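Local coordinates for EKC/KEOPS complex subunit GON7 (PDB 4WXA), which serves in the yeast EKC/KEOPS complex needed for the t6A modification of tRNA, where it binds PCC1 and likely supports the catalytic subunit KAE1, at residues T75-Q78 with D79-E83. Residues are numbered along the deposited sequence; the frame is centred on the assembly and turned at random.
Sequences TGLQ and DDINE
The backbone N of Asp79 is shared by two carbonyls: it makes a bent bond to Thr75 O at 3.2 Å and a weak second bond to Gly76 O. Asp79 N-H is thus bifurcated between an i to i+4 and a weak i to i+3 acceptor. The following bonds are straighter: Asp80 N reaches Gly76 O at an N-H...O angle of 173°, and Ile81 N reaches Leu77 O at 2.9 Å. Asn82 N continues the i to i+4 pattern to Gln78 O, lying above that carbonyl's plane.

Leu77 and Ile81, one turn apart, form an apolar ridge in which Leu77 CG meets Ile81 CD1 at 4.3 Å. Gln78 and Asn82 point the same way along another face, their amide planes 17° apart, and Gln78 CG comes within 4.1 Å of Asn82 ND2. With CG anti to the backbone N and the chain extended beyond it, Gln78 carries its amide outward to the PCC1 chain, where OE1 bonds to Lys78 and NE2 to Asp75.

Asp80 folds back along the preceding turn: with CG beside its own backbone N (chi1 -64°), the carboxylate lies along that turn, CG 3.3 Å from Gly76 O and OD2 4.1 Å from Leu77 CA. The Asp80 side chain also touches Phe18 of strand 14-18; an alanine here, lacking the carboxylate, would probably lose its cover over Gly76 O and Leu77 CA and thin the contact with Phe18.

This turn belongs to helix 66-94, which packs on the chain's own antiparallel hairpin and on PCC1: Leu77 and Ile81 join Asp80 in touching Phe18, while Leu15 and Leu13 of the PCC1 chain also pack on Leu77 and Ile81, respectively.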
loop_
_atom_site.group_PDB
_atom_site.type_symbol
_atom_site.label_atom_id
_atom_site.label_comp_id
_atom_site.label_asym_id
_atom_site.label_seq_id
_atom_site.Cartn_x
_atom_site.Cartn_y
_atom_site.Cartn_z
ATOM N N THR D 75 11.700 0.118 2.749
ATOM C CA THR D 75 11.336 -0.385 4.064
ATOM C C THR D 75 10.836 0.763 4.982
ATOM O O THR D 75 9.889 0.604 5.728
ATOM C CB THR D 75 12.504 -1.149 4.710
ATOM O OG1 THR D 75 12.716 -2.375 3.988
ATOM C CG2 THR D 75 12.177 -1.470 6.181
ATOM N N GLY D 76 11.472 1.914 4.867
ATOM C CA GLY D 76 11.087 3.103 5.592
ATOM C C GLY D 76 9.770 3.677 5.127
ATOM O O GLY D 76 8.984 4.204 5.928
ATOM N N LEU D 77 9.514 3.578 3.833
ATOM C CA LEU D 77 8.260 4.098 3.300
ATOM C C LEU D 77 7.096 3.225 3.808
ATOM O O LEU D 77 6.039 3.702 4.148
ATOM C CB LEU D 77 8.338 4.104 1.766
ATOM C CG LEU D 77 7.466 5.031 0.934
ATOM C CD1 LEU D 77 7.685 6.472 1.401
ATOM C CD2 LEU D 77 7.805 4.864 -0.551
ATOM N N GLN D 78 7.331 1.927 3.814
ATOM C CA GLN D 78 6.386 0.930 4.245
ATOM C C GLN D 78 6.010 1.125 5.701
ATOM O O GLN D 78 4.905 0.815 6.100
ATOM C CB GLN D 78 7.035 -0.448 4.096
ATOM C CG GLN D 78 6.182 -1.631 4.483
ATOM C CD GLN D 78 6.909 -2.936 4.273
ATOM O OE1 GLN D 78 8.106 -3.021 4.489
ATOM N NE2 GLN D 78 6.194 -3.958 3.847
ATOM N N ASP D 79 6.946 1.604 6.496
ATOM C CA ASP D 79 6.669 1.841 7.887
ATOM C C ASP D 79 5.843 3.112 8.015
ATOM O O ASP D 79 4.832 3.118 8.742
ATOM C CB ASP D 79 7.976 1.922 8.689
ATOM C CG ASP D 79 8.687 0.566 8.805
ATOM O OD1 ASP D 79 8.086 -0.456 8.403
ATOM O OD2 ASP D 79 9.835 0.513 9.302
ATOM N N ASP D 80 6.248 4.173 7.304
ATOM C CA ASP D 80 5.453 5.412 7.247
ATOM C C ASP D 80 3.976 5.097 6.899
ATOM O O ASP D 80 3.050 5.510 7.587
ATOM C CB ASP D 80 5.991 6.421 6.222
ATOM C CG ASP D 80 7.368 6.960 6.527
ATOM O OD1 ASP D 80 7.882 6.856 7.679
ATOM O OD2 ASP D 80 7.936 7.526 5.545
ATOM N N ILE D 81 3.756 4.357 5.840
ATOM C CA ILE D 81 2.408 4.064 5.374
ATOM C C ILE D 81 1.658 3.319 6.475
ATOM O O ILE D 81 0.526 3.647 6.787
ATOM C CB ILE D 81 2.456 3.254 4.080
ATOM C CG1 ILE D 81 2.904 4.150 2.925
ATOM C CG2 ILE D 81 1.109 2.716 3.630
ATOM C CD1 ILE D 81 3.541 3.409 1.761
ATOM N N ASN D 82 2.304 2.325 7.070
ATOM C CA ASN D 82 1.678 1.503 8.084
ATOM C C ASN D 82 1.385 2.366 9.314
ATOM O O ASN D 82 0.277 2.358 9.851
ATOM C CB ASN D 82 2.552 0.279 8.424
ATOM C CG ASN D 82 2.248 -0.959 7.534
ATOM O OD1 ASN D 82 1.135 -1.165 7.037
ATOM N ND2 ASN D 82 3.257 -1.788 7.335
ATOM N N GLU D 83 2.359 3.148 9.725
ATOM C CA GLU D 83 2.129 4.080 10.810
ATOM C C GLU D 83 0.930 5.015 10.507
ATOM O O GLU D 83 0.041 5.174 11.307
ATOM C CB GLU D 83 3.415 4.866 11.105
ATOM C CG GLU D 83 3.338 5.848 12.277
#